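Local coordinates for protein serine protease inhibitor (Thermoanaerobacter tengcongensis, PDB 2PEF) that probably inhibits serine proteases as a thermophilic serpin whose N terminus serves to trap the metastable native state, here in its latent form, at residues A[350-355]-A[366-371]; A[287-292]-A[304-309]; A[6-11]-A[71-76]; A[93-98]-A[158-163]. All blocks are in the same frame, centred on the assembly; numbering follows the deposited sequence.

Contact 1 of 4, residues A[350-355]-A[366-371]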
loop_
_atom_site.group_PDB
_atom_site.type_symbol
_atom_site.label_atom_id
_atom_site.label_comp_id
_atom_site.label_asym_id
_atom_site.label_seq_id
_atom_site.Cartn_x
_atom_site.Cartn_y
_atom_site.Cartn_z
ATOM N N PRO A 350 9.746 -1.498 19.354
ATOM C CA PRO A 350 9.232 -1.223 18.017
ATOM C C PRO A 350 7.938 -1.996 17.812
ATOM O O PRO A 350 7.655 -2.937 18.566
ATOM C CB PRO A 350 10.335 -1.755 17.097
ATOM C CG PRO A 350 11.007 -2.807 17.895
ATOM C CD PRO A 350 10.953 -2.348 19.311
ATOM N N PHE A 351 7.149 -1.592 16.822
ATOM C CA PHE A 351 5.858 -2.220 16.597
ATOM C C PHE A 351 5.447 -2.255 15.136
ATOM O O PHE A 351 5.953 -1.493 14.319
ATOM C CB PHE A 351 4.768 -1.559 17.455
ATOM C CG PHE A 351 4.530 -0.106 17.146
ATOM C CD1 PHE A 351 3.558 0.273 16.217
ATOM C CD2 PHE A 351 5.246 0.888 17.805
ATOM C CE1 PHE A 351 3.322 1.616 15.939
ATOM C CE2 PHE A 351 5.016 2.234 17.532
ATOM C CZ PHE A 351 4.048 2.597 16.602
ATOM N N ILE A 352 4.531 -3.168 14.837
ATOM C CA ILE A 352 3.952 -3.323 13.512
ATOM C C ILE A 352 2.574 -2.691 13.589
ATOM O O ILE A 352 1.917 -2.762 14.624
ATOM C CB ILE A 352 3.853 -4.833 13.118
ATOM C CG1 ILE A 352 5.242 -5.421 12.838
ATOM C CG2 ILE A 352 2.957 -5.055 11.889
ATOM C CD1 ILE A 352 6.010 -5.849 14.065
ATOM N N PHE A 353 2.141 -2.043 12.517
ATOM C CA PHE A 353 0.791 -1.496 12.496
ATOM C C PHE A 353 0.139 -1.711 11.144
ATOM O O PHE A 353 0.817 -1.968 10.143
ATOM C CB PHE A 353 0.790 -0.007 12.863
ATOM C CG PHE A 353 1.430 0.861 11.828
ATOM C CD1 PHE A 353 0.680 1.386 10.778
ATOM C CD2 PHE A 353 2.780 1.153 11.902
ATOM C CE1 PHE A 353 1.281 2.178 9.807
ATOM C CE2 PHE A 353 3.391 1.943 10.934
ATOM C CZ PHE A 353 2.638 2.462 9.887
ATOM N N ALA A 354 -1.185 -1.592 11.130
ATOM C CA ALA A 354 -1.945 -1.644 9.901
ATOM C C ALA A 354 -3.154 -0.735 10.024
ATOM O O ALA A 354 -3.691 -0.540 11.116
ATOM C CB ALA A 354 -2.375 -3.052 9.598
ATOM N N ILE A 355 -3.545 -0.155 8.895
ATOM C CA ILE A 355 -4.831 0.504 8.763
ATOM C C ILE A 355 -5.713 -0.503 8.032
ATOM O O ILE A 355 -5.423 -0.866 6.888
ATOM C CB ILE A 355 -4.713 1.821 7.964
ATOM C CG1 ILE A 355 -3.800 2.806 8.713
ATOM C CG2 ILE A 355 -6.099 2.410 7.693
ATOM C CD1 ILE A 355 -3.379 4.006 7.896
ATOM N N ILE A 366 0.134 -1.144 5.773
ATOM C CA ILE A 366 0.794 -1.972 6.788
ATOM C C ILE A 366 2.268 -1.565 6.883
ATOM O O ILE A 366 2.926 -1.328 5.867
ATOM C CB ILE A 366 0.586 -3.500 6.538
ATOM C CG1 ILE A 366 1.166 -4.331 7.690
ATOM C CG2 ILE A 366 1.151 -3.929 5.180
ATOM C CD1 ILE A 366 0.639 -5.768 7.744
ATOM N N GLY A 367 2.772 -1.447 8.105
ATOM C CA GLY A 367 4.126 -0.936 8.295
ATOM C C GLY A 367 4.779 -1.237 9.623
ATOM O O GLY A 367 4.231 -1.957 10.458
ATOM N N THR A 368 5.972 -0.679 9.800
ATOM C CA THR A 368 6.745 -0.871 11.018
ATOM C C THR A 368 7.206 0.473 11.538
ATOM O O THR A 368 7.532 1.367 10.756
ATOM C CB THR A 368 7.998 -1.744 10.778
ATOM O OG1 THR A 368 8.774 -1.189 9.708
ATOM C CG2 THR A 368 7.613 -3.174 10.425
ATOM N N VAL A 369 7.217 0.620 12.859
ATOM C CA VAL A 369 7.825 1.789 13.467
ATOM C C VAL A 369 9.003 1.310 14.302
ATOM O O VAL A 369 8.823 0.755 15.390
ATOM C CB VAL A 369 6.833 2.604 14.325
ATOM C CG1 VAL A 369 7.562 3.745 15.051
ATOM C CG2 VAL A 369 5.708 3.155 13.461
ATOM N N LEU A 370 10.202 1.499 13.759
ATOM C CA LEU A 370 11.438 1.118 14.439
ATOM C C LEU A 370 12.035 2.335 15.129
ATOM O O LEU A 370 12.728 2.213 16.140
ATOM C CB LEU A 370 12.453 0.532 13.445
ATOM C CG LEU A 370 12.035 -0.628 12.528
ATOM C CD1 LEU A 370 13.218 -1.092 11.688
ATOM C CD2 LEU A 370 11.470 -1.788 13.332
ATOM N N SER A 371 11.760 3.511 14.573
ATOM C CA SER A 371 12.339 4.756 15.066
ATOM C C SER A 371 11.363 5.920 14.981
ATOM O O SER A 371 10.358 5.853 14.271
ATOM C CB SER A 371 13.618 5.091 14.293
ATOM O OG SER A 371 14.665 4.194 14.617
#
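V369 touches the rings of both F351 and F353 on one face of an antiparallel ladder. Its CB sits over the face of F351, 3.9 Å from the ring centroid and offset toward the rim, while its CG2 lies 3.6 Å from F353 CE2. F353 CG stands between its own backbone N and carbonyl carbon (chi1 69°), and the ring passes over the CA of G367, where the absence of a side chain leaves room. An alanine at F351 would probably open a gap over V369 CB and leave V369 CG2 with the F353 ring alone of its two aromatic partners. Beneath this tight face, F351 pairs with V369 and F353 with G367 by two hydrogen bonds each; V369 N reaches F351 O at 2.9 Å and 173°, whereas F351 N to V369 O is longer, 3.2 Å. The other face touches more lightly: I352 CG1 is 4.1 Å from T368 CG2, and A354 CB is 4.2 Å from I366 CG1. The partly exposed end is P350 and L370, where P350 CB meets L370 CD2 at 3.9 Å. The pair is the hairpin of strands 345-357 and 362-372 in serpin sheet B. Backbone bonds of I352 and A354 add strand 222-229, the rings pack on strand 255-273 through L263, F266 and Y268, and the I352-T368 face lies against F21 of helix 7-22 and I239 of helix 235-241.

Contact 2 of 4, residues A[287-292]-A[304-309]; sequences FLPDKA and NLYISE
P289 lies over one face of the Y306 ring, its CB 3.9 Å from the ring centroid, a CH-pi contact offset toward the rim and 17° off the ring normal. Y306 CG stands between its own backbone N and carbonyl carbon (chi1 68°), which starts the ring toward the proline. A serine in place of Y306 would probably leave P289 without its flat partner and bare that side of the 287-292 turn. Two more apolar contacts flank it: A292 CB rests 3.6 Å from Y306 CB, and F287 CE2 meets I307 CG2 at 3.6 Å, the two side chains crossing obliquely. F287 also directs its CA-H at I307 O, 3.6 Å between CA and O. Polar links are indirect. One water donates to both F287 O and I307 O, its oxygen 2.7 Å from each, and lies in plane at the edge of the Y306 ring. Within 287-292, L288 O accepts from both K291 N and A292 N, which curls the chain and brings A292 CB toward Y306. The two loops flank strand 298-300 on the way from helix 275-280 to strand 310-318; N275 of that helix holds S308 O, and K273 pairs with E309. With direct hydrogen bonds absent between 287-292 and 304-309, their join depends on carbon surfaces and a shared water that bridges two carbonyl acceptors.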
loop_
_atom_site.group_PDB
_atom_site.type_symbol
_atom_site.label_atom_id
_atom_site.label_comp_id
_atom_site.label_asym_id
_atom_site.label_seq_id
_atom_site.Cartn_x
_atom_site.Cartn_y
_atom_site.Cartn_z
ATOM N N PHE A 287 9.415 -8.833 -16.304
ATOM C CA PHE A 287 10.615 -8.008 -16.154
ATOM C C PHE A 287 11.699 -8.315 -17.190
ATOM O O PHE A 287 12.721 -7.626 -17.242
ATOM C CB PHE A 287 11.181 -8.146 -14.733
ATOM C CG PHE A 287 10.227 -7.716 -13.653
ATOM C CD1 PHE A 287 9.510 -8.661 -12.924
ATOM C CD2 PHE A 287 10.039 -6.363 -13.366
ATOM C CE1 PHE A 287 8.623 -8.266 -11.925
ATOM C CE2 PHE A 287 9.157 -5.958 -12.369
ATOM C CZ PHE A 287 8.446 -6.908 -11.647
ATOM N N LEU A 288 11.473 -9.337 -18.015
ATOM C CA LEU A 288 12.464 -9.778 -19.000
ATOM C C LEU A 288 12.135 -9.237 -20.392
ATOM O O LEU A 288 11.076 -9.549 -20.935
ATOM C CB LEU A 288 12.541 -11.310 -19.042
ATOM C CG LEU A 288 12.782 -12.100 -17.750
ATOM C CD1 LEU A 288 12.680 -13.599 -18.013
ATOM C CD2 LEU A 288 14.119 -11.757 -17.109
ATOM N N PRO A 289 13.040 -8.420 -20.973
ATOM C CA PRO A 289 12.819 -7.840 -22.304
ATOM C C PRO A 289 12.533 -8.867 -23.405
ATOM O O PRO A 289 11.683 -8.623 -24.264
ATOM C CB PRO A 289 14.128 -7.088 -22.594
ATOM C CG PRO A 289 15.114 -7.588 -21.589
ATOM C CD PRO A 289 14.318 -7.978 -20.390
ATOM N N ASP A 290 13.226 -10.004 -23.366
ATOM C CA ASP A 290 13.087 -11.040 -24.392
ATOM C C ASP A 290 11.953 -12.039 -24.124
ATOM O O ASP A 290 11.584 -12.809 -25.016
ATOM C CB ASP A 290 14.411 -11.787 -24.576
ATOM N N LYS A 291 11.402 -12.019 -22.910
ATOM C CA LYS A 291 10.353 -12.966 -22.520
ATOM C C LYS A 291 8.985 -12.320 -22.285
ATOM O O LYS A 291 7.951 -12.961 -22.503
ATOM C CB LYS A 291 10.775 -13.765 -21.279
ATOM C CG LYS A 291 11.732 -14.913 -21.565
ATOM N N ALA A 292 8.982 -11.064 -21.841
ATOM C CA ALA A 292 7.740 -10.356 -21.512
ATOM C C ALA A 292 6.756 -10.304 -22.669
ATOM O O ALA A 292 7.131 -10.034 -23.811
ATOM C CB ALA A 292 8.027 -8.949 -21.007
ATOM N N ASN A 304 9.259 -4.775 -28.189
ATOM C CA ASN A 304 8.385 -5.385 -27.186
ATOM C C ASN A 304 8.450 -4.707 -25.825
ATOM O O ASN A 304 9.525 -4.332 -25.350
ATOM C CB ASN A 304 8.680 -6.882 -27.044
ATOM C CG ASN A 304 8.127 -7.706 -28.202
ATOM O OD1 ASN A 304 7.610 -7.165 -29.184
ATOM N ND2 ASN A 304 8.232 -9.025 -28.085
ATOM N N LEU A 305 7.286 -4.562 -25.202
ATOM C CA LEU A 305 7.185 -3.925 -23.896
ATOM C C LEU A 305 7.508 -4.885 -22.761
ATOM O O LEU A 305 7.168 -6.068 -22.813
ATOM C CB LEU A 305 5.794 -3.315 -23.695
ATOM C CG LEU A 305 5.450 -2.076 -24.523
ATOM C CD1 LEU A 305 4.262 -1.368 -23.908
ATOM C CD2 LEU A 305 6.634 -1.130 -24.610
ATOM N N TYR A 306 8.185 -4.356 -21.747
ATOM C CA TYR A 306 8.478 -5.089 -20.521
ATOM C C TYR A 306 8.537 -4.105 -19.359
ATOM O O TYR A 306 8.765 -2.913 -19.563
ATOM C CB TYR A 306 9.795 -5.865 -20.647
ATOM C CG TYR A 306 11.042 -5.011 -20.726
ATOM C CD1 TYR A 306 11.806 -4.757 -19.587
ATOM C CD2 TYR A 306 11.469 -4.472 -21.944
ATOM C CE1 TYR A 306 12.959 -3.979 -19.651
ATOM C CE2 TYR A 306 12.620 -3.693 -22.020
ATOM C CZ TYR A 306 13.359 -3.452 -20.870
ATOM O OH TYR A 306 14.497 -2.684 -20.942
ATOM N N ILE A 307 8.329 -4.601 -18.145
ATOM C CA ILE A 307 8.387 -3.745 -16.968
ATOM C C ILE A 307 9.838 -3.510 -16.555
ATOM O O ILE A 307 10.597 -4.460 -16.355
ATOM C CB ILE A 307 7.575 -4.326 -15.791
ATOM C CG1 ILE A 307 6.107 -4.493 -16.197
ATOM C CG2 ILE A 307 7.711 -3.433 -14.552
ATOM C CD1 ILE A 307 5.256 -5.232 -15.185
ATOM N N SER A 308 10.211 -2.238 -16.443
ATOM C CA SER A 308 11.538 -1.861 -15.970
ATOM C C SER A 308 11.572 -1.878 -14.448
ATOM O O SER A 308 12.359 -2.609 -13.845
ATOM C CB SER A 308 11.934 -0.485 -16.508
ATOM O OG SER A 308 10.957 0.488 -16.183
ATOM N N GLU A 309 10.709 -1.075 -13.831
ATOM C CA GLU A 309 10.629 -1.006 -12.375
ATOM C C GLU A 309 9.198 -0.870 -11.888
ATOM O O GLU A 309 8.368 -0.220 -12.531
ATOM C CB GLU A 309 11.465 0.159 -11.833
ATOM C CG GLU A 309 12.979 -0.012 -11.967
ATOM C CD GLU A 309 13.767 0.973 -11.116
ATOM O OE1 GLU A 309 13.144 1.821 -10.439
ATOM O OE2 GLU A 309 15.015 0.894 -11.127
HETATM O O HOH W 1 13.143 -5.245 -16.034
#

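Contact 3 of 4, residues A[6-11]-A[71-76]; sequences DEKFIY and NKYLYT
D6 and F9, at the start of helix 7-22, meet Y73 of helix 67-80 in a helix-to-helix contact that is part hydrogen bond and part aromatic packing. The local axes are 11.5 Å apart and run at 82° to each other, a separation spanned by long side chains. F9 CB stands over the centre of the Y73 ring, 3.8 Å from its centroid, a CH-pi contact. The two side chains slide past each other in opposite directions, with F9 CD1 3.5 Å from Y73 CB; the ring planes are oblique to one another. F9 CG is anti to the backbone N (chi1 175°), and beyond it the ring edge meets L74 CD2, 4.0 Å from CE1. In the serpin fold this joins the first helix of the domain, helix A, to helix D. D6 is the N-cap of helix 7-22 and uses both carboxylate oxygens: OD1 accepts from F9 N at 2.9 Å, nearly along its C-O axis, and OD2 accepts from Y73 OH at 2.7 Å on the syn side. The helix start and the tyrosine hydroxyl thus fix the rotation of one carboxylate, and the positive end of the helix would probably stabilise its charge. Around the pair, L74 continues onto M39, L40 and A43 of helix 35-46, F9 meets the ring of Y77, and K8 forms a salt bridge with D64.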
loop_
_atom_site.group_PDB
_atom_site.type_symbol
_atom_site.label_atom_id
_atom_site.label_comp_id
_atom_site.label_asym_id
_atom_site.label_seq_id
_atom_site.Cartn_x
_atom_site.Cartn_y
_atom_site.Cartn_z
ATOM N N ASP A 6 -15.968 -12.002 -1.260
ATOM C CA ASP A 6 -16.194 -13.291 -0.617
ATOM C C ASP A 6 -14.935 -13.755 0.109
ATOM O O ASP A 6 -13.908 -13.070 0.083
ATOM C CB ASP A 6 -16.643 -14.334 -1.656
ATOM C CG ASP A 6 -15.658 -14.492 -2.820
ATOM O OD1 ASP A 6 -14.510 -14.002 -2.739
ATOM O OD2 ASP A 6 -16.035 -15.121 -3.831
ATOM N N GLU A 7 -15.010 -14.931 0.730
ATOM C CA GLU A 7 -13.890 -15.459 1.506
ATOM C C GLU A 7 -12.664 -15.759 0.639
ATOM O O GLU A 7 -11.533 -15.590 1.091
ATOM C CB GLU A 7 -14.309 -16.697 2.303
ATOM C CG GLU A 7 -15.391 -16.442 3.349
ATOM N N LYS A 8 -12.892 -16.191 -0.602
ATOM C CA LYS A 8 -11.799 -16.437 -1.548
ATOM C C LYS A 8 -10.980 -15.170 -1.794
ATOM O O LYS A 8 -9.758 -15.187 -1.667
ATOM C CB LYS A 8 -12.314 -17.017 -2.870
ATOM C CG LYS A 8 -11.226 -17.203 -3.934
ATOM C CD LYS A 8 -11.682 -18.085 -5.090
ATOM C CE LYS A 8 -11.562 -19.571 -4.764
ATOM N NZ LYS A 8 -10.177 -19.981 -4.382
ATOM N N PHE A 9 -11.657 -14.074 -2.134
ATOM C CA PHE A 9 -10.970 -12.798 -2.342
ATOM C C PHE A 9 -10.251 -12.313 -1.081
ATOM O O PHE A 9 -9.100 -11.884 -1.151
ATOM C CB PHE A 9 -11.929 -11.712 -2.849
ATOM C CG PHE A 9 -11.289 -10.351 -2.960
ATOM C CD1 PHE A 9 -10.546 -10.007 -4.086
ATOM C CD2 PHE A 9 -11.418 -9.416 -1.931
ATOM C CE1 PHE A 9 -9.943 -8.749 -4.193
ATOM C CE2 PHE A 9 -10.815 -8.153 -2.028
ATOM C CZ PHE A 9 -10.082 -7.824 -3.161
ATOM N N ILE A 10 -10.930 -12.365 0.061
ATOM C CA ILE A 10 -10.331 -11.899 1.312
ATOM C C ILE A 10 -9.032 -12.655 1.629
ATOM O O ILE A 10 -7.980 -12.035 1.802
ATOM C CB ILE A 10 -11.326 -11.955 2.501
ATOM C CG1 ILE A 10 -12.489 -10.985 2.257
ATOM C CG2 ILE A 10 -10.619 -11.624 3.818
ATOM C CD1 ILE A 10 -13.648 -11.112 3.232
ATOM N N TYR A 11 -9.097 -13.982 1.685
ATOM C CA TYR A 11 -7.917 -14.749 2.091
ATOM C C TYR A 11 -6.806 -14.780 1.035
ATOM O O TYR A 11 -5.625 -14.763 1.387
ATOM C CB TYR A 11 -8.288 -16.140 2.613
ATOM C CG TYR A 11 -8.804 -16.107 4.042
ATOM C CD1 TYR A 11 -10.172 -16.124 4.308
ATOM C CD2 TYR A 11 -7.922 -16.035 5.124
ATOM C CE1 TYR A 11 -10.653 -16.088 5.613
ATOM C CE2 TYR A 11 -8.394 -15.995 6.438
ATOM C CZ TYR A 11 -9.760 -16.018 6.672
ATOM O OH TYR A 11 -10.238 -15.982 7.964
ATOM N N ASN A 71 -10.518 -8.376 -11.796
ATOM C CA ASN A 71 -11.086 -7.105 -12.247
ATOM C C ASN A 71 -12.433 -6.837 -11.587
ATOM O O ASN A 71 -12.675 -5.741 -11.074
ATOM C CB ASN A 71 -11.275 -7.089 -13.771
ATOM C CG ASN A 71 -9.971 -6.980 -14.531
ATOM O OD1 ASN A 71 -8.926 -6.647 -13.969
ATOM N ND2 ASN A 71 -10.025 -7.274 -15.825
ATOM N N LYS A 72 -13.304 -7.846 -11.614
ATOM C CA LYS A 72 -14.634 -7.724 -11.021
ATOM C C LYS A 72 -14.534 -7.508 -9.512
ATOM O O LYS A 72 -15.201 -6.632 -8.958
ATOM C CB LYS A 72 -15.481 -8.959 -11.335
ATOM C CG LYS A 72 -15.745 -9.153 -12.816
ATOM C CD LYS A 72 -16.851 -10.164 -13.058
ATOM C CE LYS A 72 -17.118 -10.337 -14.546
ATOM N NZ LYS A 72 -16.061 -11.144 -15.218
ATOM N N TYR A 73 -13.688 -8.302 -8.860
ATOM C CA TYR A 73 -13.464 -8.183 -7.419
ATOM C C TYR A 73 -12.968 -6.792 -7.027
ATOM O O TYR A 73 -13.480 -6.176 -6.088
ATOM C CB TYR A 73 -12.430 -9.209 -6.957
ATOM C CG TYR A 73 -12.938 -10.596 -6.632
ATOM C CD1 TYR A 73 -12.259 -11.723 -7.103
ATOM C CD2 TYR A 73 -14.067 -10.793 -5.837
ATOM C CE1 TYR A 73 -12.694 -13.004 -6.798
ATOM C CE2 TYR A 73 -14.512 -12.078 -5.526
ATOM C CZ TYR A 73 -13.816 -13.176 -6.008
ATOM O OH TYR A 73 -14.241 -14.449 -5.714
ATOM N N LEU A 74 -11.956 -6.304 -7.741
ATOM C CA LEU A 74 -11.334 -5.029 -7.401
ATOM C C LEU A 74 -12.261 -3.854 -7.689
ATOM O O LEU A 74 -12.351 -2.918 -6.891
ATOM C CB LEU A 74 -9.991 -4.869 -8.117
ATOM C CG LEU A 74 -8.868 -5.763 -7.583
ATOM C CD1 LEU A 74 -7.618 -5.589 -8.413
ATOM C CD2 LEU A 74 -8.575 -5.482 -6.107
ATOM N N TYR A 75 -12.962 -3.919 -8.817
ATOM C CA TYR A 75 -13.988 -2.936 -9.128
ATOM C C TYR A 75 -15.019 -2.864 -8.001
ATOM O O TYR A 75 -15.380 -1.783 -7.556
ATOM C CB TYR A 75 -14.664 -3.262 -10.467
ATOM C CG TYR A 75 -15.947 -2.508 -10.711
ATOM C CD1 TYR A 75 -15.927 -1.175 -11.118
ATOM C CD2 TYR A 75 -17.184 -3.129 -10.541
ATOM C CE1 TYR A 75 -17.103 -0.477 -11.346
ATOM C CE2 TYR A 75 -18.370 -2.437 -10.763
ATOM C CZ TYR A 75 -18.321 -1.116 -11.165
ATOM O OH TYR A 75 -19.498 -0.440 -11.380
ATOM N N THR A 76 -15.467 -4.023 -7.527
ATOM C CA THR A 76 -16.480 -4.083 -6.478
ATOM C C THR A 76 -15.906 -3.612 -5.140
ATOM O O THR A 76 -16.564 -2.871 -4.397
ATOM C CB THR A 76 -17.048 -5.504 -6.344
ATOM O OG1 THR A 76 -17.437 -5.981 -7.641
ATOM C CG2 THR A 76 -18.253 -5.518 -5.413
#

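Contact 4 of 4, residues A[93-98]-A[158-163]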
loop_
_atom_site.group_PDB
_atom_site.type_symbol
_atom_site.label_atom_id
_atom_site.label_comp_id
_atom_site.label_asym_id
_atom_site.label_seq_id
_atom_site.Cartn_x
_atom_site.Cartn_y
_atom_site.Cartn_z
ATOM N N ASN A 93 -6.503 6.007 -10.419
ATOM C CA ASN A 93 -5.696 5.245 -11.353
ATOM C C ASN A 93 -5.485 6.050 -12.619
ATOM O O ASN A 93 -6.375 6.786 -13.044
ATOM C CB ASN A 93 -6.377 3.920 -11.675
ATOM C CG ASN A 93 -6.494 3.024 -10.460
ATOM O OD1 ASN A 93 -5.489 2.654 -9.854
ATOM N ND2 ASN A 93 -7.719 2.693 -10.083
ATOM N N SER A 94 -4.300 5.918 -13.209
ATOM C CA SER A 94 -4.021 6.553 -14.488
ATOM C C SER A 94 -3.063 5.749 -15.353
ATOM O O SER A 94 -2.265 4.954 -14.851
ATOM C CB SER A 94 -3.501 7.986 -14.297
ATOM O OG SER A 94 -2.299 8.004 -13.557
ATOM N N ILE A 95 -3.183 5.955 -16.661
ATOM C CA ILE A 95 -2.247 5.429 -17.643
ATOM C C ILE A 95 -1.728 6.641 -18.399
ATOM O O ILE A 95 -2.487 7.572 -18.697
ATOM C CB ILE A 95 -2.934 4.462 -18.658
ATOM C CG1 ILE A 95 -3.917 3.505 -17.960
ATOM C CG2 ILE A 95 -1.891 3.720 -19.514
ATOM C CD1 ILE A 95 -3.298 2.494 -17.004
ATOM N N TRP A 96 -0.427 6.635 -18.672
ATOM C CA TRP A 96 0.223 7.679 -19.450
ATOM C C TRP A 96 0.979 6.979 -20.567
ATOM O O TRP A 96 1.802 6.103 -20.303
ATOM C CB TRP A 96 1.208 8.467 -18.575
ATOM C CG TRP A 96 0.596 9.070 -17.339
ATOM C CD1 TRP A 96 0.212 8.411 -16.205
ATOM C CD2 TRP A 96 0.322 10.455 -17.110
ATOM N NE1 TRP A 96 -0.302 9.298 -15.288
ATOM C CE2 TRP A 96 -0.241 10.563 -15.816
ATOM C CE3 TRP A 96 0.502 11.620 -17.870
ATOM C CZ2 TRP A 96 -0.632 11.786 -15.268
ATOM C CZ3 TRP A 96 0.110 12.838 -17.325
ATOM C CH2 TRP A 96 -0.448 12.910 -16.035
ATOM N N PHE A 97 0.679 7.339 -21.813
ATOM C CA PHE A 97 1.360 6.727 -22.954
ATOM C C PHE A 97 1.882 7.753 -23.959
ATOM O O PHE A 97 1.274 8.808 -24.159
ATOM C CB PHE A 97 0.489 5.657 -23.635
ATOM C CG PHE A 97 -0.732 6.200 -24.330
ATOM C CD1 PHE A 97 -0.669 6.612 -25.658
ATOM C CD2 PHE A 97 -1.948 6.285 -23.660
ATOM C CE1 PHE A 97 -1.797 7.111 -26.307
ATOM C CE2 PHE A 97 -3.084 6.782 -24.305
ATOM C CZ PHE A 97 -3.006 7.194 -25.628
ATOM N N LYS A 98 3.013 7.425 -24.579
ATOM C CA LYS A 98 3.658 8.292 -25.560
ATOM C C LYS A 98 2.973 8.160 -26.917
ATOM O O LYS A 98 3.206 7.198 -27.652
ATOM C CB LYS A 98 5.148 7.959 -25.669
ATOM C CG LYS A 98 5.940 8.938 -26.512
ATOM C CD LYS A 98 7.419 8.596 -26.502
ATOM C CE LYS A 98 8.214 9.593 -27.319
ATOM N NZ LYS A 98 9.631 9.166 -27.456
ATOM N N MET A 158 4.998 3.940 -21.877
ATOM C CA MET A 158 3.793 3.844 -21.054
ATOM C C MET A 158 4.085 3.729 -19.561
ATOM O O MET A 158 4.959 2.971 -19.147
ATOM C CB MET A 158 2.890 2.683 -21.500
ATOM C CG MET A 158 1.553 2.650 -20.749
ATOM S SD MET A 158 0.678 1.077 -20.761
ATOM C CE MET A 158 -0.410 1.328 -22.155
ATOM N N TYR A 159 3.342 4.497 -18.766
ATOM C CA TYR A 159 3.355 4.353 -17.319
ATOM C C TYR A 159 1.947 4.018 -16.838
ATOM O O TYR A 159 0.958 4.513 -17.385
ATOM C CB TYR A 159 3.796 5.645 -16.633
ATOM C CG TYR A 159 5.151 6.204 -17.014
ATOM C CD1 TYR A 159 5.339 7.581 -17.108
ATOM C CD2 TYR A 159 6.245 5.371 -17.261
ATOM C CE1 TYR A 159 6.573 8.119 -17.440
ATOM C CE2 TYR A 159 7.486 5.902 -17.595
ATOM C CZ TYR A 159 7.640 7.276 -17.680
ATOM O OH TYR A 159 8.857 7.813 -18.010
ATOM N N LEU A 160 1.872 3.186 -15.804
ATOM C CA LEU A 160 0.622 2.919 -15.105
ATOM C C LEU A 160 0.838 3.329 -13.655
ATOM O O LEU A 160 1.851 2.980 -13.050
ATOM C CB LEU A 160 0.235 1.439 -15.203
ATOM C CG LEU A 160 0.106 0.844 -16.613
ATOM C CD1 LEU A 160 1.452 0.314 -17.129
ATOM C CD2 LEU A 160 -0.930 -0.265 -16.637
ATOM N N ILE A 161 -0.105 4.088 -13.110
ATOM C CA ILE A 161 0.054 4.652 -11.772
ATOM C C ILE A 161 -1.231 4.518 -10.973
ATOM O O ILE A 161 -2.316 4.826 -11.470
ATOM C CB ILE A 161 0.477 6.154 -11.809
ATOM C CG1 ILE A 161 1.742 6.348 -12.655
ATOM C CG2 ILE A 161 0.702 6.683 -10.386
ATOM C CD1 ILE A 161 2.065 7.790 -12.990
ATOM N N ASN A 162 -1.098 4.048 -9.736
ATOM C CA ASN A 162 -2.186 4.128 -8.772
ATOM C C ASN A 162 -1.828 5.049 -7.611
ATOM O O ASN A 162 -0.673 5.106 -7.197
ATOM C CB ASN A 162 -2.526 2.742 -8.234
ATOM C CG ASN A 162 -3.405 2.802 -7.003
ATOM O OD1 ASN A 162 -2.908 2.911 -5.886
ATOM N ND2 ASN A 162 -4.718 2.756 -7.203
ATOM N N ALA A 163 -2.830 5.753 -7.092
ATOM C CA ALA A 163 -2.702 6.513 -5.852
ATOM C C ALA A 163 -3.837 6.192 -4.886
ATOM O O ALA A 163 -4.988 6.023 -5.294
ATOM C CB ALA A 163 -2.648 8.009 -6.135
#
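W96 and I161 meet on one face of an antiparallel strand pair. From W96 CB, 4.3 Å from Y159 CB, the side chain turns so that CG is anti to the carbonyl carbon (chi1 -56°). CD1 then lies 3.8 Å from I161 CD1, and NE1 comes to 3.6 Å from the same methyl. The N-H of NE1 goes to S94 OG, 2.9 Å away and 26° out of the indole plane, which helps hold the ring in place; the ring also stacks on F121 and touches I133 of helix 127-140. The strands belong to serpin sheet A, 93-98 lying between 158-163 and the parallel strand 119-123, with helix 127-140 packed across this face. Backbone bonds pair S94 with I161 and W96 with Y159. On the other face I95 CD1 packs 3.7 Å from L160 CD2. At the N93 end, N162 ND2 gives a straight bond to N93 OD1, 2.8 Å and 171°, arriving above the carbonyl plane. The remaining amide atoms are engaged too: N162 OD1 bonds S37 of helix 35-46, consistent with the serpin shutter region, and N93 ND2 bonds Y116 O.

From the N terminus, contact 3 closes first, joining helices 7-22 and 67-80 across 59 intervening, mostly helical residues. Contact 4 opens next and ties two strands of sheet A across another span of 59 residues, which holds helix 106-116, strand 119-123 and helix 127-140. Contact 2 closes a short excursion of 11 residues around strand 298-300, and contact 1 ends the series as a hairpin joining two strands of sheet B near the C terminus. The four follow one another, none nesting or crossing. Contacts 2 and 4 are neighbours, nearest atoms about 5 Å apart, and L297 touches M158 and L305. Contacts 1 and 2 lie on opposite sides of the chain's centre.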